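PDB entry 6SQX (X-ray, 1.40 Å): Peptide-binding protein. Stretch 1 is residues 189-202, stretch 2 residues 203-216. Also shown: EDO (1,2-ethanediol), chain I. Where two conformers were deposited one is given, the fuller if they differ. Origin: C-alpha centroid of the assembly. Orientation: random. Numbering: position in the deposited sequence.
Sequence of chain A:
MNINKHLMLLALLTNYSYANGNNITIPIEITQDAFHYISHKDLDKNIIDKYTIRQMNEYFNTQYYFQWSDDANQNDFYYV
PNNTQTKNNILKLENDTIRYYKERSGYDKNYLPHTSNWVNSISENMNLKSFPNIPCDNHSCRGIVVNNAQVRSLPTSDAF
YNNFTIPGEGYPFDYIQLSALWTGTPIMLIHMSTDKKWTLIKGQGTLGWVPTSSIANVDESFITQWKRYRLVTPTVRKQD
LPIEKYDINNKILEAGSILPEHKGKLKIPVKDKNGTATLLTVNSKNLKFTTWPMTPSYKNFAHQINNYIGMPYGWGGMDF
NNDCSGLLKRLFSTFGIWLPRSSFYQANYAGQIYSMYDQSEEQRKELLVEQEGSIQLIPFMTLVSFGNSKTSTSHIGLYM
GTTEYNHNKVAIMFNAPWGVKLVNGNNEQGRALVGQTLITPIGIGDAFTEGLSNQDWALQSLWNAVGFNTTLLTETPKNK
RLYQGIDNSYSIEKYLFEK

Stretch 1 189-202: LIHMSTDKKWTLIK
Stretch 2 203-216: GQGTLGWVPTSSIA

Two hydrogen-bonded pairs fix the register of an antiparallel hairpin in which strand 198-202 meets strand 206-211, their axes 4.5 Å apart at closest approach and their directions 150° apart. Ile201 N donates to Gly208 O at 2.8 Å (174° at the hydrogen) and Gly208 N to Ile201 O at 3.0 Å; Thr199 N donates to Val210 O at 2.9 Å (170°) and Val210 N to Thr199 O at 3.0 Å. Between them lies the non-hydrogen-bonded pair Leu200 with Trp209 (CA to CA 4.2 Å); Lys202 with Leu207 (CA to CA 4.3 Å) follows on the turn side. There CA-H groups face carbonyls, as in Trp209 CA to Thr199 O, 3.4 Å.

A type I' turn, Gly203 to Thr206, reverses the chain; Gln204 (phi/psi 54/26) and Gly205 (81/17) both have positive phi, and Gly203 N bonds Thr206 O at 2.9 Å. Gly208, at 167/-173, has angles that would jam a CB against the preceding carbonyl.

At the open end Thr212 (chi1 m) begins a 3-10 segment and clamps the chain before Trp198: its OG1 donates to Lys196 O at 2.8 Å, its N to Lys197 O at 2.9 Å (173°). A water joins Lys197 O and Ser213 N, 3.1 Å from each.

Packing divides by sheet face. Trp209 (chi1 -62°, chi2 83°) shares one face with Leu200 (t, p), whose CB sits 3.7 Å from the centroid of the six-membered ring, 2° off its normal. Trp209 CH2 reaches the edge of the His191 ring, 3.9 Å from CD2. Beyond, Ile190 CD1 meets Leu207 CD1 at 3.6 Å. On the other face Ile201 (p, t) places CD1 3.8 Å from Val210 CG1, while Ile215 (p, p) brings CD1 within 3.9 Å of Leu189 CD2.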

ATOM      1  N   LEU A 189       4.632 -17.541  -9.092  1.00 20.44           N
ATOM      2  CA  LEU A 189       3.662 -18.512  -8.610  1.00 22.25           C
ATOM      3  C   LEU A 189       4.400 -19.543  -7.759  1.00 22.29           C
ATOM      4  O   LEU A 189       5.426 -20.094  -8.194  1.00 22.24           O
ATOM      5  CB  LEU A 189       2.970 -19.189  -9.798  1.00 22.41           C
ATOM      6  CG  LEU A 189       2.353 -18.231 -10.840  1.00 23.77           C
ATOM      7  CD1 LEU A 189       1.592 -19.073 -11.855  1.00 27.57           C
ATOM      8  CD2 LEU A 189       1.478 -17.121 -10.260  1.00 24.42           C
ATOM      9  N   ILE A 190       3.904 -19.820  -6.549  1.00 22.07           N
ATOM     10  CA  ILE A 190       4.624 -20.648  -5.584  0.74 22.59           C
ATOM     11  C   ILE A 190       3.955 -22.001  -5.378  1.00 22.95           C
ATOM     12  O   ILE A 190       4.609 -23.048  -5.468  1.00 23.91           O
ATOM     13  CB  ILE A 190       4.794 -19.910  -4.240  0.74 22.25           C
ATOM     14  CG1 ILE A 190       5.517 -18.579  -4.425  0.74 23.83           C
ATOM     15  CG2 ILE A 190       5.548 -20.804  -3.215  0.74 22.78           C
ATOM     16  CD1 ILE A 190       5.203 -17.598  -3.284  0.74 22.05           C
ATOM     17  N   HIS A 191       2.655 -22.006  -5.082  1.00 23.86           N
ATOM     18  CA  HIS A 191       2.009 -23.199  -4.554  1.00 24.63           C
ATOM     19  C   HIS A 191       0.515 -23.057  -4.783  1.00 24.66           C
ATOM     20  O   HIS A 191      -0.022 -21.953  -4.690  1.00 24.13           O
ATOM     21  CB  HIS A 191       2.327 -23.282  -3.051  1.00 25.11           C
ATOM     22  CG  HIS A 191       1.923 -24.571  -2.400  1.00 26.01           C
ATOM     23  ND1 HIS A 191       2.648 -25.733  -2.543  1.00 27.22           N
ATOM     24  CD2 HIS A 191       0.878 -24.875  -1.587  1.00 28.94           C
ATOM     25  CE1 HIS A 191       2.062 -26.701  -1.865  1.00 29.77           C
ATOM     26  NE2 HIS A 191       0.994 -26.209  -1.262  1.00 29.15           N
ATOM     27  N   MET A 192      -0.163 -24.149  -5.093  1.00 24.63           N
ATOM     28  CA  MET A 192      -1.593 -24.105  -5.384  1.00 26.02           C
ATOM     29  C   MET A 192      -2.358 -24.923  -4.346  1.00 26.04           C
ATOM     30  O   MET A 192      -1.895 -25.994  -3.922  1.00 26.66           O
ATOM     31  CB  MET A 192      -1.875 -24.622  -6.820  1.00 30.90           C
ATOM     32  CG  MET A 192      -3.342 -24.571  -7.274  1.00 37.24           C
ATOM     33  SD  MET A 192      -3.547 -24.683  -9.077  1.00 44.50           S
ATOM     34  CE  MET A 192      -2.329 -25.925  -9.453  1.00 45.32           C
ATOM     35  N   SER A 193      -3.527 -24.427  -3.940  1.00 25.43           N
ATOM     36  CA  SER A 193      -4.377 -25.133  -2.991  1.00 26.18           C
ATOM     37  C   SER A 193      -4.883 -26.456  -3.582  1.00 27.83           C
ATOM     38  O   SER A 193      -4.886 -26.669  -4.800  1.00 28.69           O
ATOM     39  CB  SER A 193      -5.547 -24.242  -2.573  1.00 26.25           C
ATOM     40  OG  SER A 193      -6.346 -23.935  -3.706  1.00 27.18           O
ATOM     41  N   THR A 194      -5.308 -27.358  -2.694  1.00 29.85           N
ATOM     42  CA  THR A 194      -5.777 -28.662  -3.159  1.00 32.01           C
ATOM     43  C   THR A 194      -6.982 -28.524  -4.082  1.00 32.30           C
ATOM     44  O   THR A 194      -7.079 -29.237  -5.093  1.00 32.78           O
ATOM     45  CB  THR A 194      -6.095 -29.573  -1.972  1.00 35.67           C
ATOM     46  OG1 THR A 194      -4.922 -29.710  -1.154  1.00 38.32           O
ATOM     47  CG2 THR A 194      -6.563 -30.963  -2.440  1.00 35.18           C
ATOM     48  N   ASP A 195      -7.902 -27.599  -3.766  1.00 31.89           N
ATOM     49  CA  ASP A 195      -9.069 -27.396  -4.616  1.00 30.76           C
ATOM     50  C   ASP A 195      -8.767 -26.561  -5.850  1.00 30.25           C
ATOM     51  O   ASP A 195      -9.678 -26.310  -6.649  1.00 31.32           O
ATOM     52  CB  ASP A 195     -10.263 -26.837  -3.817  1.00 31.07           C
ATOM     53  CG  ASP A 195     -10.030 -25.420  -3.287  1.00 32.68           C
ATOM     54  OD1 ASP A 195      -8.998 -24.787  -3.604  1.00 31.68           O
ATOM     55  OD2 ASP A 195     -10.897 -24.946  -2.521  1.00 35.40           O
ATOM     56  N   LYS A 196      -7.520 -26.118  -6.013  1.00 30.19           N
ATOM     57  CA  LYS A 196      -7.027 -25.350  -7.147  1.00 30.58           C
ATOM     58  C   LYS A 196      -7.599 -23.949  -7.223  1.00 28.83           C
ATOM     59  O   LYS A 196      -7.238 -23.193  -8.152  1.00 29.47           O
ATOM     60  CB  LYS A 196      -7.203 -26.065  -8.497  1.00 33.75           C
ATOM     61  CG  LYS A 196      -6.542 -27.441  -8.506  1.00 38.41           C
ATOM     62  CD  LYS A 196      -6.542 -28.083  -9.897  1.00 43.68           C
ATOM     63  CE  LYS A 196      -6.068 -29.534  -9.818  1.00 48.02           C
ATOM     64  NZ  LYS A 196      -4.694 -29.617  -9.227  1.00 50.13           N
ATOM     65  N   LYS A 197      -8.440 -23.545  -6.266  1.00 26.05           N
ATOM     66  CA  LYS A 197      -9.071 -22.236  -6.375  1.00 25.06           C
ATOM     67  C   LYS A 197      -8.166 -21.089  -5.957  1.00 24.91           C
ATOM     68  O   LYS A 197      -8.483 -19.942  -6.272  1.00 25.39           O
ATOM     69  CB  LYS A 197     -10.360 -22.212  -5.556  1.00 27.42           C
ATOM     70  CG  LYS A 197     -11.420 -23.194  -6.052  1.00 32.11           C
ATOM     71  CD  LYS A 197     -12.661 -23.145  -5.165  1.00 38.67           C
ATOM     72  CE  LYS A 197     -13.812 -23.974  -5.724  1.00 43.11           C
ATOM     73  NZ  LYS A 197     -15.053 -23.763  -4.917  1.00 45.35           N
ATOM     74  N   TRP A 198      -7.088 -21.362  -5.219  1.00 23.07           N
ATOM     75  CA  TRP A 198      -6.202 -20.330  -4.698  1.00 22.54           C
ATOM     76  C   TRP A 198      -4.758 -20.644  -5.055  1.00 21.98           C
ATOM     77  O   TRP A 198      -4.349 -21.809  -5.084  1.00 23.62           O
ATOM     78  CB  TRP A 198      -6.301 -20.263  -3.176  1.00 22.65           C
ATOM     79  CG  TRP A 198      -7.639 -19.837  -2.686  1.00 23.38           C
ATOM     80  CD1 TRP A 198      -8.709 -20.652  -2.417  1.00 24.54           C
ATOM     81  CD2 TRP A 198      -8.054 -18.498  -2.354  1.00 23.98           C
ATOM     82  NE1 TRP A 198      -9.773 -19.898  -1.954  1.00 24.79           N
ATOM     83  CE2 TRP A 198      -9.401 -18.577  -1.916  1.00 24.30           C
ATOM     84  CE3 TRP A 198      -7.429 -17.241  -2.415  1.00 23.08           C
ATOM     85  CZ2 TRP A 198     -10.118 -17.452  -1.514  1.00 25.06           C
ATOM     86  CZ3 TRP A 198      -8.147 -16.117  -2.012  1.00 23.31           C
ATOM     87  CH2 TRP A 198      -9.479 -16.227  -1.602  1.00 25.01           C
ATOM     88  N   THR A 199      -3.966 -19.593  -5.289  1.00 20.94           N
ATOM     89  CA  THR A 199      -2.544 -19.730  -5.572  1.00 21.11           C
ATOM     90  C   THR A 199      -1.767 -18.803  -4.658  1.00 21.13           C
ATOM     91  O   THR A 199      -2.142 -17.642  -4.486  1.00 20.63           O
ATOM     92  CB  THR A 199      -2.250 -19.435  -7.053  1.00 22.51           C
ATOM     93  OG1 THR A 199      -2.926 -20.413  -7.848  1.00 23.32           O
ATOM     94  CG2 THR A 199      -0.750 -19.550  -7.348  1.00 21.78           C
ATOM     95  N   LEU A 200      -0.705 -19.330  -4.041  1.00 20.84           N
ATOM     96  CA  LEU A 200       0.203 -18.547  -3.223  1.00 19.71           C
ATOM     97  C   LEU A 200       1.213 -17.904  -4.159  1.00 19.62           C
ATOM     98  O   LEU A 200       1.817 -18.597  -4.987  1.00 20.35           O
ATOM     99  CB  LEU A 200       0.944 -19.498  -2.272  1.00 20.09           C
ATOM    100  CG  LEU A 200       1.977 -18.828  -1.327  1.00 19.78           C
ATOM    101  CD1 LEU A 200       1.409 -17.685  -0.421  1.00 19.81           C
ATOM    102  CD2 LEU A 200       2.725 -19.884  -0.498  1.00 21.30           C
ATOM    103  N   ILE A 201       1.339 -16.571  -4.097  1.00 19.36           N
ATOM    104  CA  ILE A 201       2.182 -15.799  -5.007  1.00 19.37           C
ATOM    105  C   ILE A 201       3.038 -14.820  -4.217  1.00 19.14           C
ATOM    106  O   ILE A 201       2.802 -14.564  -3.033  1.00 19.42           O
ATOM    107  CB  ILE A 201       1.324 -15.010  -6.029  1.00 18.65           C
ATOM    108  CG1 ILE A 201       0.486 -13.884  -5.339  1.00 20.80           C
ATOM    109  CG2 ILE A 201       0.403 -15.982  -6.764  1.00 19.55           C
ATOM    110  CD1 ILE A 201      -0.118 -12.890  -6.288  1.00 22.34           C
ATOM    111  N   LYS A 202       4.022 -14.236  -4.892  1.00 17.58           N
ATOM    112  CA  LYS A 202       4.702 -13.081  -4.318  1.00 18.21           C
ATOM    113  C   LYS A 202       4.999 -12.076  -5.416  1.00 18.06           C
ATOM    114  O   LYS A 202       5.261 -12.457  -6.561  1.00 19.30           O
ATOM    115  CB  LYS A 202       5.991 -13.487  -3.563  1.00 19.35           C
ATOM    116  CG  LYS A 202       6.970 -14.372  -4.375  1.00 19.96           C
ATOM    117  CD  LYS A 202       8.017 -14.908  -3.388  1.00 19.93           C
ATOM    118  CE  LYS A 202       9.046 -15.808  -4.070  1.00 21.16           C
ATOM    119  NZ  LYS A 202      10.206 -15.070  -4.684  1.00 22.09           N
ATOM    120  N   GLY A 203       4.958 -10.797  -5.050  1.00 18.26           N
ATOM    121  CA  GLY A 203       5.277  -9.733  -5.988  1.00 19.05           C
ATOM    122  C   GLY A 203       5.032  -8.391  -5.327  1.00 18.94           C
ATOM    123  O   GLY A 203       4.284  -8.294  -4.348  1.00 19.81           O
ATOM    124  N   GLN A 204       5.698  -7.362  -5.870  1.00 19.14           N
ATOM    125  CA  GLN A 204       5.561  -6.011  -5.314  1.00 18.46           C
ATOM    126  C   GLN A 204       5.863  -5.947  -3.806  1.00 19.37           C
ATOM    127  O   GLN A 204       5.434  -5.022  -3.103  1.00 20.59           O
ATOM    128  CB  GLN A 204       4.195  -5.393  -5.667  1.00 19.63           C
ATOM    129  CG  GLN A 204       4.180  -4.587  -6.961  1.00 19.95           C
ATOM    130  CD  GLN A 204       4.953  -3.296  -6.829  1.00 20.53           C
ATOM    131  OE1 GLN A 204       6.101  -3.301  -6.376  1.00 21.02           O
ATOM    132  NE2 GLN A 204       4.323  -2.164  -7.162  1.00 21.55           N
ATOM    133  N   GLY A 205       6.681  -6.869  -3.282  1.00 19.21           N
ATOM    134  CA  GLY A 205       6.991  -6.818  -1.860  1.00 18.66           C
ATOM    135  C   GLY A 205       5.928  -7.431  -0.969  1.00 18.39           C
ATOM    136  O   GLY A 205       5.922  -7.195   0.256  1.00 19.10           O
ATOM    137  N   THR A 206       5.023  -8.233  -1.538  1.00 19.59           N
ATOM    138  CA  THR A 206       3.966  -8.930  -0.802  1.00 19.82           C
ATOM    139  C   THR A 206       3.985 -10.426  -1.110  1.00 19.50           C
ATOM    140  O   THR A 206       4.260 -10.835  -2.250  1.00 20.01           O
ATOM    141  CB  THR A 206       2.564  -8.333  -1.168  1.00 21.94           C
ATOM    142  OG1 THR A 206       2.376  -7.087  -0.494  1.00 21.39           O
ATOM    143  CG2 THR A 206       1.434  -9.271  -0.775  1.00 24.68           C
ATOM    144  N   LEU A 207       3.681 -11.233  -0.084  1.00 19.56           N
ATOM    145  CA  LEU A 207       3.520 -12.675  -0.195  1.00 18.80           C
ATOM    146  C   LEU A 207       2.108 -13.024   0.253  1.00 18.87           C
ATOM    147  O   LEU A 207       1.672 -12.580   1.317  1.00 20.63           O
ATOM    148  CB  LEU A 207       4.492 -13.384   0.750  1.00 19.85           C
ATOM    149  CG  LEU A 207       4.304 -14.891   0.987  1.00 20.85           C
ATOM    150  CD1 LEU A 207       4.743 -15.692  -0.295  1.00 21.68           C
ATOM    151  CD2 LEU A 207       5.134 -15.338   2.212  1.00 22.72           C
ATOM    152  N   GLY A 208       1.395 -13.830  -0.523  1.00 19.50           N
ATOM    153  CA  GLY A 208       0.121 -14.314  -0.026  1.00 19.63           C
ATOM    154  C   GLY A 208      -0.721 -14.949  -1.115  1.00 18.44           C
ATOM    155  O   GLY A 208      -0.257 -15.183  -2.217  1.00 19.47           O
ATOM    156  N   TRP A 209      -1.957 -15.284  -0.750  1.00 19.24           N
ATOM    157  CA  TRP A 209      -2.826 -16.094  -1.588  1.00 19.24           C
ATOM    158  C   TRP A 209      -3.820 -15.222  -2.350  1.00 19.28           C
ATOM    159  O   TRP A 209      -4.369 -14.243  -1.810  1.00 20.31           O
ATOM    160  CB  TRP A 209      -3.630 -17.058  -0.710  1.00 19.39           C
ATOM    161  CG  TRP A 209      -2.768 -18.057   0.067  1.00 19.94           C
ATOM    162  CD1 TRP A 209      -2.137 -17.841   1.259  1.00 20.69           C
ATOM    163  CD2 TRP A 209      -2.463 -19.404  -0.314  1.00 21.44           C
ATOM    164  NE1 TRP A 209      -1.433 -18.973   1.636  1.00 21.46           N
ATOM    165  CE2 TRP A 209      -1.641 -19.952   0.702  1.00 21.13           C
ATOM    166  CE3 TRP A 209      -2.814 -20.199  -1.404  1.00 22.92           C
ATOM    167  CZ2 TRP A 209      -1.158 -21.268   0.659  1.00 22.79           C
ATOM    168  CZ3 TRP A 209      -2.322 -21.501  -1.460  1.00 23.02           C
ATOM    169  CH2 TRP A 209      -1.523 -22.029  -0.423  1.00 23.58           C
ATOM    170  N   VAL A 210      -4.089 -15.606  -3.595  1.00 18.96           N
ATOM    171  CA  VAL A 210      -5.057 -14.908  -4.452  1.00 19.09           C
ATOM    172  C   VAL A 210      -5.851 -15.966  -5.197  1.00 19.30           C
ATOM    173  O   VAL A 210      -5.400 -17.105  -5.340  1.00 20.70           O
ATOM    174  CB  VAL A 210      -4.363 -13.996  -5.483  1.00 20.13           C
ATOM    175  CG1 VAL A 210      -3.610 -12.829  -4.796  1.00 19.31           C
ATOM    176  CG2 VAL A 210      -3.452 -14.849  -6.405  1.00 20.22           C
ATOM    177  N   PRO A 211      -7.024 -15.618  -5.709  1.00 19.45           N
ATOM    178  CA  PRO A 211      -7.763 -16.572  -6.544  1.00 21.70           C
ATOM    179  C   PRO A 211      -6.921 -16.986  -7.738  1.00 22.76           C
ATOM    180  O   PRO A 211      -6.266 -16.160  -8.378  1.00 22.14           O
ATOM    181  CB  PRO A 211      -8.986 -15.766  -7.001  1.00 21.48           C
ATOM    182  CG  PRO A 211      -9.134 -14.716  -5.909  1.00 20.99           C
ATOM    183  CD  PRO A 211      -7.735 -14.334  -5.567  1.00 19.69           C
ATOM    184  N   THR A 212      -6.940 -18.289  -8.032  1.00 21.92           N
ATOM    185  CA  THR A 212      -6.179 -18.771  -9.180  1.00 22.86           C
ATOM    186  C   THR A 212      -6.596 -18.066 -10.470  1.00 22.16           C
ATOM    187  O   THR A 212      -5.751 -17.793 -11.334  1.00 23.25           O
ATOM    188  CB  THR A 212      -6.314 -20.280  -9.274  1.00 23.60           C
ATOM    189  OG1 THR A 212      -5.771 -20.845  -8.070  1.00 23.70           O
ATOM    190  CG2 THR A 212      -5.596 -20.857 -10.532  1.00 24.08           C
ATOM    191  N   SER A 213      -7.875 -17.722 -10.603  1.00 22.10           N
ATOM    192  CA  SER A 213      -8.327 -17.038 -11.808  1.00 22.37           C
ATOM    193  C   SER A 213      -7.739 -15.640 -11.960  1.00 22.09           C
ATOM    194  O   SER A 213      -7.880 -15.033 -13.026  1.00 24.77           O
ATOM    195  CB  SER A 213      -9.857 -16.963 -11.806  1.00 25.63           C
ATOM    196  OG  SER A 213     -10.319 -16.271 -10.656  1.00 27.07           O
ATOM    197  N   SER A 214      -7.120 -15.086 -10.922  1.00 20.02           N
ATOM    198  CA  SER A 214      -6.589 -13.729 -10.998  0.51 20.60           C
ATOM    199  C   SER A 214      -5.141 -13.685 -11.469  1.00 20.02           C
ATOM    200  O   SER A 214      -4.593 -12.591 -11.649  1.00 20.04           O
ATOM    201  CB  SER A 214      -6.708 -13.033  -9.640  0.51 21.38           C
ATOM    202  OG  SER A 214      -5.633 -13.381  -8.779  0.51 22.43           O
ATOM    203  N   ILE A 215      -4.515 -14.845 -11.693  1.00 19.70           N
ATOM    204  CA  ILE A 215      -3.117 -14.895 -12.083  1.00 20.68           C
ATOM    205  C   ILE A 215      -2.916 -15.844 -13.262  1.00 21.10           C
ATOM    206  O   ILE A 215      -3.779 -16.669 -13.580  1.00 22.41           O
ATOM    207  CB  ILE A 215      -2.200 -15.279 -10.883  1.00 20.33           C
ATOM    208  CG1 ILE A 215      -2.628 -16.575 -10.142  1.00 23.03           C
ATOM    209  CG2 ILE A 215      -2.260 -14.152  -9.830  1.00 19.38           C
ATOM    210  CD1 ILE A 215      -2.270 -17.854 -10.837  1.00 24.80           C
ATOM    211  N   ALA A 216      -1.771 -15.687 -13.928  1.00 20.52           N
ATOM    212  CA  ALA A 216      -1.407 -16.564 -15.039  1.00 20.96           C
ATOM    213  C   ALA A 216       0.110 -16.631 -15.099  1.00 20.85           C
ATOM    214  O   ALA A 216       0.788 -15.697 -14.684  1.00 22.33           O
ATOM    215  CB  ALA A 216      -1.955 -15.986 -16.353  1.00 22.27           C
TER
HETATM  216  C1  EDO I 507       2.425 -14.243   5.802  1.00 46.63           C
HETATM  217  O1  EDO I 507       1.069 -14.545   6.167  1.00 37.91           O
HETATM  218  C2  EDO I 507       2.388 -13.502   4.475  1.00 34.23           C
HETATM  219  O2  EDO I 507       1.358 -14.088   3.686  1.00 28.15           O
HETATM  220  O   HOH W   1      -9.892 -19.302  -8.933  1.00 29.79           O